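Local coordinates for protein SCO1 homolog 1, mitochondrial (Arabidopsis thaliana, PDB 6N5U) that binds copper(I) through its thioredoxin-fold domain and is thought to insert copper into cytochrome c oxidase in plant mitochondria, at residues Lys52-Ile57 / Glu91-Leu96; Asp58-Asn63 / Asp159-Glu164; Glu105-Ala110 / Val115-Thr120. All blocks are in the same frame, centred on the assembly; numbering follows the deposited sequence.

Contact 1 of 3, residues Lys52-Ile57 / Glu91-Leu96; sequences KLAAAI and EFHPKL
A54 meets the loop 91-96 at two neighbouring residues: its methyl CB lies 3.3 Å from the backbone O of F92 and 3.8 Å from CD2 of the H93 ring. The CA atoms of A54 and H93 are 5.6 Å apart, a spacing that the small alanine side chain allows. H93 turns its imidazole toward this turn of the helix, reaching it because CG stands anti to the backbone N (chi1 -161°). The carbon CD2 of H93 approaches the carbonyl O of A54 obliquely, at 3.4 Å. One turn further on, the CG2 branch of I57 meets the far end of the same ring, 3.7 Å from NE2 of H93, while the rest of I57 leads away from the loop and the residue packs on V68, P70 and I34.

Both ring nitrogens are engaged, which fixes the rotation of the imidazole. ND1 of H93 accepts the backbone N-H of K95 at 3.0 Å, with the donor practically in the ring plane, and this bond lies within the type I turn from H93 to L96. NE2 is hydrogen-bonded to D58 OD1, so the carboxylate of D58, the residue after I57, holds the other nitrogen; it would be expected to favour a proton on NE2.

The loop, leading from helix 82-89 to strand 97-100, thus packs on helix 45-64. On the side facing the sheet, L53, I57 and L96 all touch P70 of strand 68-74, while A56 packs against helix 154-167.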
ATOM      1  N   LYS A  52       0.083   1.956 -11.604  1.00 43.73           N
ATOM      2  CA  LYS A  52      -1.154   1.191 -11.852  1.00 45.45           C
ATOM      3  C   LYS A  52      -2.216   1.597 -10.827  1.00 50.09           C
ATOM      4  O   LYS A  52      -3.308   1.978 -11.216  1.00 52.96           O
ATOM      5  CB  LYS A  52      -0.887  -0.324 -11.718  1.00 47.84           C
ATOM      6  CG  LYS A  52      -2.044  -1.227 -12.180  1.00 54.49           C
ATOM      7  CD  LYS A  52      -2.176  -2.544 -11.403  1.00 54.84           C
ATOM      8  CE  LYS A  52      -0.969  -3.453 -11.462  1.00 57.67           C
ATOM      9  NZ  LYS A  52      -1.214  -4.709 -10.705  1.00 55.15           N
ATOM     10  N   LEU A  53      -1.863   1.570  -9.525  1.00 44.30           N
ATOM     11  CA  LEU A  53      -2.746   1.949  -8.426  1.00 43.63           C
ATOM     12  C   LEU A  53      -3.237   3.403  -8.507  1.00 50.80           C
ATOM     13  O   LEU A  53      -4.430   3.631  -8.348  1.00 53.33           O
ATOM     14  CB  LEU A  53      -2.084   1.652  -7.069  1.00 41.01           C
ATOM     15  CG  LEU A  53      -2.910   1.940  -5.815  1.00 44.73           C
ATOM     16  CD1 LEU A  53      -4.274   1.219  -5.859  1.00 45.73           C
ATOM     17  CD2 LEU A  53      -2.107   1.595  -4.549  1.00 42.85           C
ATOM     18  N   ALA A  54      -2.345   4.371  -8.781  1.00 46.51           N
ATOM     19  CA  ALA A  54      -2.693   5.776  -8.873  1.00 46.55           C
ATOM     20  C   ALA A  54      -3.673   6.001 -10.011  1.00 54.71           C
ATOM     21  O   ALA A  54      -4.693   6.663  -9.805  1.00 58.30           O
ATOM     22  CB  ALA A  54      -1.442   6.592  -9.080  1.00 46.40           C
ATOM     23  N   ALA A  55      -3.419   5.389 -11.187  1.00 50.23           N
ATOM     24  CA  ALA A  55      -4.306   5.518 -12.344  1.00 51.90           C
ATOM     25  C   ALA A  55      -5.622   4.805 -12.087  1.00 57.23           C
ATOM     26  O   ALA A  55      -6.658   5.271 -12.569  1.00 58.72           O
ATOM     27  CB  ALA A  55      -3.637   4.980 -13.595  1.00 52.85           C
ATOM     28  N   ALA A  56      -5.586   3.692 -11.296  1.00 52.02           N
ATOM     29  CA  ALA A  56      -6.780   2.923 -10.910  1.00 52.37           C
ATOM     30  C   ALA A  56      -7.667   3.777  -9.974  1.00 58.63           C
ATOM     31  O   ALA A  56      -8.872   3.871 -10.224  1.00 61.33           O
ATOM     32  CB  ALA A  56      -6.396   1.615 -10.253  1.00 50.14           C
ATOM     33  N   ILE A  57      -7.049   4.480  -8.980  1.00 52.99           N
ATOM     34  CA  ILE A  57      -7.719   5.392  -8.031  1.00 53.67           C
ATOM     35  C   ILE A  57      -8.583   6.406  -8.765  1.00 62.54           C
ATOM     36  O   ILE A  57      -9.770   6.545  -8.434  1.00 65.25           O
ATOM     37  CB  ILE A  57      -6.712   6.048  -7.022  1.00 53.95           C
ATOM     38  CG1 ILE A  57      -6.110   5.002  -6.045  1.00 51.80           C
ATOM     39  CG2 ILE A  57      -7.308   7.243  -6.249  1.00 54.19           C
ATOM     40  CD1 ILE A  57      -7.104   4.049  -5.280  1.00 56.07           C
ATOM     41  N   GLU A  91       5.160  11.540  -5.525  1.00 48.65           N
ATOM     42  CA  GLU A  91       5.502  11.346  -6.948  1.00 49.16           C
ATOM     43  C   GLU A  91       4.444  10.624  -7.773  1.00 52.23           C
ATOM     44  O   GLU A  91       4.395  10.820  -8.985  1.00 52.28           O
ATOM     45  CB  GLU A  91       6.815  10.545  -7.087  1.00 49.77           C
ATOM     46  CG  GLU A  91       8.076  11.174  -6.503  1.00 57.00           C
ATOM     47  CD  GLU A  91       9.323  10.309  -6.592  1.00 75.31           C
ATOM     48  OE1 GLU A  91       9.270   9.236  -7.238  1.00 58.52           O
ATOM     49  OE2 GLU A  91      10.359  10.709  -6.013  1.00 78.76           O
ATOM     50  N   PHE A  92       3.646   9.736  -7.135  1.00 48.18           N
ATOM     51  CA  PHE A  92       2.657   8.864  -7.794  1.00 47.32           C
ATOM     52  C   PHE A  92       1.253   9.405  -7.905  1.00 51.56           C
ATOM     53  O   PHE A  92       0.600   9.231  -8.945  1.00 52.88           O
ATOM     54  CB  PHE A  92       2.603   7.505  -7.096  1.00 47.32           C
ATOM     55  CG  PHE A  92       3.929   6.794  -7.071  1.00 47.75           C
ATOM     56  CD1 PHE A  92       4.326   5.996  -8.136  1.00 51.38           C
ATOM     57  CD2 PHE A  92       4.798   6.942  -5.992  1.00 48.35           C
ATOM     58  CE1 PHE A  92       5.544   5.326  -8.106  1.00 51.59           C
ATOM     59  CE2 PHE A  92       6.031   6.298  -5.978  1.00 50.29           C
ATOM     60  CZ  PHE A  92       6.394   5.492  -7.032  1.00 49.21           C
ATOM     61  N   HIS A  93       0.757   9.974  -6.800  1.00 45.31           N
ATOM     62  CA  HIS A  93      -0.595  10.489  -6.681  1.00 44.92           C
ATOM     63  C   HIS A  93      -0.641  11.426  -5.489  1.00 47.91           C
ATOM     64  O   HIS A  93      -0.036  11.126  -4.456  1.00 45.73           O
ATOM     65  CB  HIS A  93      -1.568   9.323  -6.455  1.00 44.36           C
ATOM     66  CG  HIS A  93      -2.998   9.642  -6.767  1.00 49.28           C
ATOM     67  ND1 HIS A  93      -3.781  10.355  -5.879  1.00 52.30           N
ATOM     68  CD2 HIS A  93      -3.756   9.285  -7.829  1.00 50.36           C
ATOM     69  CE1 HIS A  93      -4.971  10.434  -6.437  1.00 52.49           C
ATOM     70  NE2 HIS A  93      -5.007   9.786  -7.600  1.00 52.41           N
ATOM     71  N   PRO A  94      -1.367  12.561  -5.575  1.00 47.04           N
ATOM     72  CA  PRO A  94      -1.431  13.448  -4.405  1.00 47.99           C
ATOM     73  C   PRO A  94      -2.194  12.854  -3.209  1.00 53.92           C
ATOM     74  O   PRO A  94      -2.050  13.366  -2.100  1.00 55.27           O
ATOM     75  CB  PRO A  94      -2.075  14.739  -4.947  1.00 51.93           C
ATOM     76  CG  PRO A  94      -2.705  14.381  -6.204  1.00 56.48           C
ATOM     77  CD  PRO A  94      -2.126  13.110  -6.721  1.00 50.03           C
ATOM     78  N   LYS A  95      -2.963  11.765  -3.410  1.00 49.35           N
ATOM     79  CA  LYS A  95      -3.766  11.197  -2.340  1.00 49.33           C
ATOM     80  C   LYS A  95      -3.194   9.893  -1.807  1.00 52.67           C
ATOM     81  O   LYS A  95      -3.861   9.208  -1.029  1.00 52.97           O
ATOM     82  CB  LYS A  95      -5.249  11.086  -2.767  1.00 53.81           C
ATOM     83  CG  LYS A  95      -5.950  12.459  -2.725  1.00 63.47           C
ATOM     84  CD  LYS A  95      -7.275  12.464  -3.435  1.00 76.55           C
ATOM     85  CE  LYS A  95      -8.016  13.772  -3.298  1.00 86.57           C
ATOM     86  NZ  LYS A  95      -9.389  13.675  -3.873  1.00 94.28           N
ATOM     87  N   LEU A  96      -1.901   9.625  -2.101  1.00 47.71           N
ATOM     88  CA  LEU A  96      -1.220   8.420  -1.625  1.00 44.98           C
ATOM     89  C   LEU A  96      -0.523   8.626  -0.278  1.00 49.90           C
ATOM     90  O   LEU A  96       0.478   9.329  -0.200  1.00 49.92           O
ATOM     91  CB  LEU A  96      -0.252   7.843  -2.701  1.00 42.84           C
ATOM     92  CG  LEU A  96       0.713   6.683  -2.337  1.00 43.67           C
ATOM     93  CD1 LEU A  96      -0.017   5.410  -1.978  1.00 42.50           C
ATOM     94  CD2 LEU A  96       1.637   6.397  -3.482  1.00 44.72           C
TER

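Contact 2 of 3, residues Asp58-Asn63 / Asp159-Glu164; sequences DKIKEN and DGVVKE
Two helical segments pass each other with the CA atoms of I60 and V162 6.1 Å apart, and the contact between them is mainly aliphatic. I60 supplies most of one side and the consecutive valines V161 and V162 the other.

The isoleucine reaches out along CG1, which stands anti to its own carbonyl carbon (chi1 -73°), and the terminal CD1 of I60 comes 3.7 Å from CG1 of V161. These two side chains cross at about a right angle, so the methyl of one abuts a branch of the other; CB of V161 is also near, 3.9 Å from I60 CD1. V162 meets the base of the same isoleucine. The CG2 methyl of V162 lies 3.9 Å from I60 CA and 4.1 Å from I60 CG1, and the two side chains run past each other in opposite directions. Being beside the backbone N of V162 (chi1 169° puts the CG1 branch anti instead), this CG2 is the branch that does the touching. I60 is therefore flanked at its root by one valine and at its tip by the other.

The contact joins helix 45-64 to helix 154-167, well away from the copper site. K59 and N63 extend the interface by packing on T158, while V161 also reaches the sheet, touching L137 of strand 135-138 and Y148 of the edge strand 144-148.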
ATOM      1  N   ASP A  58      -8.004   7.041  -9.811  1.00 60.16           N
ATOM      2  CA  ASP A  58      -8.673   8.029 -10.672  1.00 63.14           C
ATOM      3  C   ASP A  58      -9.773   7.428 -11.538  1.00 69.98           C
ATOM      4  O   ASP A  58     -10.818   8.051 -11.700  1.00 74.16           O
ATOM      5  CB  ASP A  58      -7.643   8.767 -11.548  1.00 64.28           C
ATOM      6  CG  ASP A  58      -6.664   9.643 -10.772  1.00 65.65           C
ATOM      7  OD1 ASP A  58      -6.907   9.884  -9.559  1.00 64.55           O
ATOM      8  OD2 ASP A  58      -5.656  10.096 -11.377  1.00 64.06           O
ATOM      9  N   LYS A  59      -9.542   6.238 -12.105  1.00 64.66           N
ATOM     10  CA  LYS A  59     -10.528   5.560 -12.948  1.00 67.29           C
ATOM     11  C   LYS A  59     -11.755   5.133 -12.139  1.00 72.17           C
ATOM     12  O   LYS A  59     -12.878   5.386 -12.571  1.00 75.81           O
ATOM     13  CB  LYS A  59      -9.897   4.372 -13.660  1.00 68.76           C
ATOM     14  CG  LYS A  59      -9.016   4.757 -14.821  1.00 72.44           C
ATOM     15  CD  LYS A  59      -9.199   3.767 -15.959  1.00 80.19           C
ATOM     16  CE  LYS A  59      -8.260   4.034 -17.091  1.00 91.09           C
ATOM     17  NZ  LYS A  59      -8.345   5.445 -17.573  1.00 96.68           N
ATOM     18  N   ILE A  60     -11.539   4.526 -10.957  1.00 65.49           N
ATOM     19  CA  ILE A  60     -12.574   4.129  -9.998  1.00 65.91           C
ATOM     20  C   ILE A  60     -13.480   5.347  -9.738  1.00 74.57           C
ATOM     21  O   ILE A  60     -14.701   5.228  -9.890  1.00 77.85           O
ATOM     22  CB  ILE A  60     -11.912   3.664  -8.676  1.00 65.45           C
ATOM     23  CG1 ILE A  60     -11.225   2.282  -8.813  1.00 62.90           C
ATOM     24  CG2 ILE A  60     -12.909   3.696  -7.517  1.00 68.25           C
ATOM     25  CD1 ILE A  60     -10.128   2.001  -7.713  1.00 62.35           C
ATOM     26  N   LYS A  61     -12.866   6.526  -9.384  1.00 69.33           N
ATOM     27  CA  LYS A  61     -13.592   7.758  -9.092  1.00 71.25           C
ATOM     28  C   LYS A  61     -14.424   8.211 -10.280  1.00 81.01           C
ATOM     29  O   LYS A  61     -15.584   8.571 -10.091  1.00 83.93           O
ATOM     30  CB  LYS A  61     -12.646   8.864  -8.588  1.00 71.01           C
ATOM     31  CG  LYS A  61     -13.297  10.239  -8.325  1.00 77.36           C
ATOM     32  CD  LYS A  61     -14.353  10.200  -7.227  1.00 87.35           C
ATOM     33  CE  LYS A  61     -14.699  11.574  -6.731  1.00 91.65           C
ATOM     34  NZ  LYS A  61     -15.809  11.539  -5.743  1.00100.53           N
ATOM     35  N   GLU A  62     -13.850   8.167 -11.501  1.00 78.97           N
ATOM     36  CA  GLU A  62     -14.543   8.573 -12.732  1.00 83.24           C
ATOM     37  C   GLU A  62     -15.760   7.686 -13.012  1.00 90.13           C
ATOM     38  O   GLU A  62     -16.812   8.194 -13.387  1.00 94.41           O
ATOM     39  CB  GLU A  62     -13.593   8.522 -13.949  1.00 83.75           C
ATOM     40  CG  GLU A  62     -12.563   9.636 -14.016  1.00 96.28           C
ATOM     41  CD  GLU A  62     -11.362   9.340 -14.898  1.00116.01           C
ATOM     42  OE1 GLU A  62     -11.564   8.805 -16.012  1.00106.89           O
ATOM     43  OE2 GLU A  62     -10.219   9.642 -14.476  1.00100.72           O
ATOM     44  N   ASN A  63     -15.608   6.372 -12.808  1.00 84.35           N
ATOM     45  CA  ASN A  63     -16.605   5.347 -13.118  1.00 85.80           C
ATOM     46  C   ASN A  63     -17.656   5.083 -12.050  1.00 90.70           C
ATOM     47  O   ASN A  63     -18.780   4.725 -12.408  1.00 93.75           O
ATOM     48  CB  ASN A  63     -15.900   4.043 -13.474  1.00 80.27           C
ATOM     49  CG  ASN A  63     -14.873   4.159 -14.577  1.00 95.21           C
ATOM     50  OD1 ASN A  63     -14.821   5.125 -15.345  1.00 98.21           O
ATOM     51  ND2 ASN A  63     -14.013   3.178 -14.670  1.00 77.49           N
ATOM     52  N   ASP A 159     -12.224  -2.167 -12.609  1.00 68.45           N
ATOM     53  CA  ASP A 159     -13.440  -2.977 -12.768  1.00 71.31           C
ATOM     54  C   ASP A 159     -13.768  -3.794 -11.536  1.00 74.33           C
ATOM     55  O   ASP A 159     -14.918  -3.797 -11.096  1.00 77.90           O
ATOM     56  CB  ASP A 159     -13.341  -3.906 -13.989  1.00 75.52           C
ATOM     57  CG  ASP A 159     -13.237  -3.230 -15.338  1.00 90.89           C
ATOM     58  OD1 ASP A 159     -13.572  -2.015 -15.432  1.00 93.73           O
ATOM     59  OD2 ASP A 159     -12.817  -3.904 -16.303  1.00 98.01           O
ATOM     60  N   GLY A 160     -12.750  -4.472 -11.009  1.00 66.25           N
ATOM     61  CA  GLY A 160     -12.840  -5.277  -9.807  1.00 64.61           C
ATOM     62  C   GLY A 160     -13.200  -4.470  -8.578  1.00 67.64           C
ATOM     63  O   GLY A 160     -14.191  -4.775  -7.919  1.00 70.44           O
ATOM     64  N   VAL A 161     -12.420  -3.423  -8.266  1.00 60.46           N
ATOM     65  CA  VAL A 161     -12.669  -2.574  -7.092  1.00 58.78           C
ATOM     66  C   VAL A 161     -14.087  -2.001  -7.158  1.00 67.81           C
ATOM     67  O   VAL A 161     -14.821  -2.098  -6.171  1.00 67.90           O
ATOM     68  CB  VAL A 161     -11.559  -1.501  -6.857  1.00 58.39           C
ATOM     69  CG1 VAL A 161     -11.962  -0.499  -5.780  1.00 58.10           C
ATOM     70  CG2 VAL A 161     -10.221  -2.151  -6.500  1.00 54.58           C
ATOM     71  N   VAL A 162     -14.486  -1.487  -8.352  1.00 68.01           N
ATOM     72  CA  VAL A 162     -15.805  -0.900  -8.614  1.00 71.97           C
ATOM     73  C   VAL A 162     -16.920  -1.943  -8.370  1.00 80.25           C
ATOM     74  O   VAL A 162     -17.898  -1.610  -7.700  1.00 82.94           O
ATOM     75  CB  VAL A 162     -15.867  -0.199 -10.006  1.00 77.80           C
ATOM     76  CG1 VAL A 162     -17.297   0.189 -10.411  1.00 82.02           C
ATOM     77  CG2 VAL A 162     -14.951   1.031 -10.032  1.00 75.46           C
ATOM     78  N   LYS A 163     -16.730  -3.212  -8.818  1.00 77.36           N
ATOM     79  CA  LYS A 163     -17.682  -4.319  -8.626  1.00 79.32           C
ATOM     80  C   LYS A 163     -17.891  -4.622  -7.145  1.00 82.31           C
ATOM     81  O   LYS A 163     -19.031  -4.753  -6.695  1.00 85.47           O
ATOM     82  CB  LYS A 163     -17.225  -5.589  -9.383  1.00 81.63           C
ATOM     83  CG  LYS A 163     -18.216  -6.759  -9.281  1.00 97.44           C
ATOM     84  CD  LYS A 163     -17.808  -7.928 -10.149  1.00104.24           C
ATOM     85  CE  LYS A 163     -18.954  -8.893 -10.299  1.00117.69           C
ATOM     86  NZ  LYS A 163     -18.706  -9.894 -11.376  1.00124.13           N
ATOM     87  N   GLU A 164     -16.793  -4.711  -6.391  1.00 74.36           N
ATOM     88  CA  GLU A 164     -16.800  -4.971  -4.961  1.00 72.46           C
ATOM     89  C   GLU A 164     -17.568  -3.894  -4.191  1.00 77.92           C
ATOM     90  O   GLU A 164     -18.493  -4.235  -3.456  1.00 80.58           O
ATOM     91  CB  GLU A 164     -15.362  -5.137  -4.424  1.00 69.52           C
ATOM     92  CG  GLU A 164     -14.654  -6.419  -4.852  1.00 73.21           C
ATOM     93  CD  GLU A 164     -15.379  -7.712  -4.532  1.00 93.35           C
ATOM     94  OE1 GLU A 164     -16.060  -7.777  -3.483  1.00 86.41           O
ATOM     95  OE2 GLU A 164     -15.276  -8.660  -5.340  1.00 96.31           O
TER

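Contact 3 of 3, residues Glu105-Ala110 / Val115-Thr120; sequences EIKSVA and VYYMKT
The ring of Y117 projects from the start of strand 117-121 against the side of helix 103-112, with A110 as the small residue that admits it. The A110 methyl CB sits 3.5 Å from CE1 and 3.7 Å from CD1 of Y117, approaching that side of the ring obliquely. Farther out, the phenol end enters a shallow hollow between I106 and K107. There the hydroxyl OH of Y117 lies 3.2 Å from K107 CA, which is near the ring plane, and 3.4 Å from K107 CB. I106 CG2 borders the other part of the hollow, 4.1 Å from Y117 CZ. Both side chains cross the tyrosine at about a right angle. A chi1 of 76° sets CG of Y117 between the backbone N and the carbonyl carbon, which turns the ring toward the helix.

At the other end of the contact V115 packs beside A110, the CB of V115 lying 4.1 Å from A110 CB. The backbone N-H of V115 gives a nearly straight hydrogen bond, 172° at the hydrogen and 2.8 Å from V115 N to A110 O. This bond ties the last part of the helix to the chain that follows it.

Strand 117-121 pairs antiparallel with 127-131 to form a beta hairpin, which carries the copper ligand H131. Y117 touches H131, which places this tyrosine in the second shell of the copper(I) site completed by C42 and C46 in this SCO-family thioredoxin fold.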
ATOM      1  N   GLU A 105       7.569  -2.898  14.328  1.00 48.26           N
ATOM      2  CA  GLU A 105       6.243  -2.384  13.967  1.00 47.38           C
ATOM      3  C   GLU A 105       5.846  -2.906  12.582  1.00 50.31           C
ATOM      4  O   GLU A 105       4.716  -3.392  12.418  1.00 50.98           O
ATOM      5  CB  GLU A 105       6.215  -0.841  14.009  1.00 48.76           C
ATOM      6  CG  GLU A 105       5.879  -0.292  15.385  1.00 57.20           C
ATOM      7  CD  GLU A 105       6.056   1.197  15.621  1.00 70.08           C
ATOM      8  OE1 GLU A 105       6.411   1.926  14.670  1.00 38.52           O
ATOM      9  OE2 GLU A 105       5.840   1.637  16.773  1.00 79.84           O
ATOM     10  N   ILE A 106       6.804  -2.853  11.618  1.00 45.45           N
ATOM     11  CA  ILE A 106       6.684  -3.333  10.234  1.00 44.73           C
ATOM     12  C   ILE A 106       6.504  -4.857  10.207  1.00 52.42           C
ATOM     13  O   ILE A 106       5.739  -5.360   9.385  1.00 54.37           O
ATOM     14  CB  ILE A 106       7.901  -2.865   9.384  1.00 46.70           C
ATOM     15  CG1 ILE A 106       7.985  -1.304   9.263  1.00 46.32           C
ATOM     16  CG2 ILE A 106       7.973  -3.550   8.008  1.00 47.26           C
ATOM     17  CD1 ILE A 106       6.760  -0.534   8.636  1.00 48.10           C
ATOM     18  N   LYS A 107       7.188  -5.578  11.118  1.00 48.96           N
ATOM     19  CA  LYS A 107       7.122  -7.042  11.261  1.00 49.35           C
ATOM     20  C   LYS A 107       5.712  -7.466  11.686  1.00 53.98           C
ATOM     21  O   LYS A 107       5.190  -8.461  11.177  1.00 53.77           O
ATOM     22  CB  LYS A 107       8.178  -7.525  12.293  1.00 53.16           C
ATOM     23  CG  LYS A 107       8.270  -9.027  12.527  1.00 62.01           C
ATOM     24  CD  LYS A 107       9.065  -9.333  13.809  1.00 81.82           C
ATOM     25  CE  LYS A 107       8.819 -10.730  14.355  1.00 97.58           C
ATOM     26  NZ  LYS A 107       9.431 -10.925  15.703  1.00100.88           N
ATOM     27  N   SER A 108       5.108  -6.707  12.626  1.00 50.21           N
ATOM     28  CA  SER A 108       3.774  -6.961  13.160  1.00 49.85           C
ATOM     29  C   SER A 108       2.683  -6.770  12.090  1.00 49.66           C
ATOM     30  O   SER A 108       1.785  -7.613  11.981  1.00 48.49           O
ATOM     31  CB  SER A 108       3.521  -6.068  14.369  1.00 53.77           C
ATOM     32  OG  SER A 108       2.172  -6.094  14.802  1.00 62.07           O
ATOM     33  N   VAL A 109       2.780  -5.687  11.289  1.00 42.75           N
ATOM     34  CA  VAL A 109       1.780  -5.393  10.249  1.00 40.54           C
ATOM     35  C   VAL A 109       1.907  -6.364   9.046  1.00 42.17           C
ATOM     36  O   VAL A 109       0.882  -6.783   8.507  1.00 40.96           O
ATOM     37  CB  VAL A 109       1.750  -3.890   9.837  1.00 42.17           C
ATOM     38  CG1 VAL A 109       3.024  -3.456   9.112  1.00 39.87           C
ATOM     39  CG2 VAL A 109       0.495  -3.559   9.033  1.00 41.69           C
ATOM     40  N   ALA A 110       3.145  -6.753   8.667  1.00 38.32           N
ATOM     41  CA  ALA A 110       3.349  -7.690   7.570  1.00 38.27           C
ATOM     42  C   ALA A 110       2.793  -9.043   7.983  1.00 44.68           C
ATOM     43  O   ALA A 110       2.066  -9.649   7.203  1.00 45.87           O
ATOM     44  CB  ALA A 110       4.820  -7.781   7.209  1.00 38.42           C
ATOM     45  N   VAL A 115       2.143 -11.010   4.775  1.00 40.62           N
ATOM     46  CA  VAL A 115       3.099 -10.515   3.793  1.00 39.86           C
ATOM     47  C   VAL A 115       4.501 -11.084   4.076  1.00 43.91           C
ATOM     48  O   VAL A 115       4.985 -11.036   5.212  1.00 44.43           O
ATOM     49  CB  VAL A 115       3.088  -8.956   3.722  1.00 42.73           C
ATOM     50  CG1 VAL A 115       4.217  -8.418   2.844  1.00 41.77           C
ATOM     51  CG2 VAL A 115       1.739  -8.439   3.229  1.00 42.73           C
ATOM     52  N   TYR A 116       5.137 -11.629   3.032  1.00 38.46           N
ATOM     53  CA  TYR A 116       6.507 -12.110   3.086  1.00 37.50           C
ATOM     54  C   TYR A 116       7.416 -10.922   2.709  1.00 39.74           C
ATOM     55  O   TYR A 116       7.115 -10.191   1.764  1.00 38.22           O
ATOM     56  CB  TYR A 116       6.697 -13.273   2.081  1.00 39.41           C
ATOM     57  CG  TYR A 116       8.122 -13.443   1.594  1.00 41.14           C
ATOM     58  CD1 TYR A 116       9.104 -13.973   2.424  1.00 43.97           C
ATOM     59  CD2 TYR A 116       8.494 -13.053   0.308  1.00 41.14           C
ATOM     60  CE1 TYR A 116      10.424 -14.087   1.999  1.00 45.27           C
ATOM     61  CE2 TYR A 116       9.806 -13.197  -0.139  1.00 42.72           C
ATOM     62  CZ  TYR A 116      10.769 -13.712   0.713  1.00 49.83           C
ATOM     63  OH  TYR A 116      12.067 -13.857   0.289  1.00 53.55           O
ATOM     64  N   TYR A 117       8.525 -10.748   3.429  1.00 36.88           N
ATOM     65  CA  TYR A 117       9.532  -9.731   3.130  1.00 36.76           C
ATOM     66  C   TYR A 117      10.889 -10.192   3.654  1.00 45.05           C
ATOM     67  O   TYR A 117      10.989 -10.685   4.781  1.00 47.28           O
ATOM     68  CB  TYR A 117       9.117  -8.311   3.573  1.00 36.67           C
ATOM     69  CG  TYR A 117       9.218  -8.016   5.048  1.00 39.22           C
ATOM     70  CD1 TYR A 117       8.195  -8.367   5.923  1.00 41.18           C
ATOM     71  CD2 TYR A 117      10.293  -7.301   5.561  1.00 40.72           C
ATOM     72  CE1 TYR A 117       8.287  -8.100   7.289  1.00 43.33           C
ATOM     73  CE2 TYR A 117      10.395  -7.028   6.921  1.00 42.70           C
ATOM     74  CZ  TYR A 117       9.389  -7.426   7.785  1.00 51.83           C
ATOM     75  OH  TYR A 117       9.506  -7.168   9.129  1.00 55.65           O
ATOM     76  N   MET A 118      11.913 -10.127   2.813  1.00 43.66           N
ATOM     77  CA  MET A 118      13.252 -10.590   3.172  1.00 46.16           C
ATOM     78  C   MET A 118      14.331  -9.797   2.438  1.00 49.67           C
ATOM     79  O   MET A 118      14.302  -9.673   1.218  1.00 49.68           O
ATOM     80  CB  MET A 118      13.381 -12.069   2.830  1.00 51.75           C
ATOM     81  CG  MET A 118      14.636 -12.713   3.344  1.00 60.07           C
ATOM     82  SD  MET A 118      14.704 -14.443   2.814  1.00 69.41           S
ATOM     83  CE  MET A 118      13.593 -15.197   4.043  1.00 65.69           C
ATOM     84  N   LYS A 119      15.292  -9.278   3.187  1.00 46.81           N
ATOM     85  CA  LYS A 119      16.430  -8.547   2.641  1.00 46.72           C
ATOM     86  C   LYS A 119      17.249  -9.478   1.766  1.00 54.38           C
ATOM     87  O   LYS A 119      17.463 -10.656   2.104  1.00 56.63           O
ATOM     88  CB  LYS A 119      17.291  -7.982   3.765  1.00 47.39           C
ATOM     89  CG  LYS A 119      16.946  -6.547   4.060  1.00 43.27           C
ATOM     90  CD  LYS A 119      17.581  -6.043   5.319  1.00 51.70           C
ATOM     91  CE  LYS A 119      19.038  -5.724   5.194  1.00 55.81           C
ATOM     92  NZ  LYS A 119      19.426  -4.813   6.282  1.00 66.07           N
ATOM     93  N   THR A 120      17.659  -8.942   0.622  1.00 50.21           N
ATOM     94  CA  THR A 120      18.400  -9.598  -0.440  1.00 52.87           C
ATOM     95  C   THR A 120      19.649  -8.748  -0.658  1.00 58.99           C
ATOM     96  O   THR A 120      19.529  -7.563  -0.915  1.00 54.96           O
ATOM     97  CB  THR A 120      17.424  -9.705  -1.646  1.00 61.83           C
ATOM     98  OG1 THR A 120      16.614 -10.869  -1.465  1.00 62.48           O
ATOM     99  CG2 THR A 120      18.109  -9.685  -3.028  1.00 60.54           C
TER

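How the contacts relate
From the N terminus, the chain passes C42 and enters helix 45-64, whose first turn holds C46 and which serves contacts 1 and 2 in succession. Contact 1 closes the first loop when 91-96 returns to 52-57 after strand 68-74 and helix 82-89. Contact 3 follows as a short local closure, 105-110 with 115-120, where the first hairpin strand, 117-121, begins; the second strand brings H131. Contact 2 closes last, when the C-terminal helix reaches 58-63; it crosses contact 1 and encloses contact 3. Contacts 1 and 2 touch through the bond between H93 and D58, whereas contact 3 lies on the opposite side of the chain's centre.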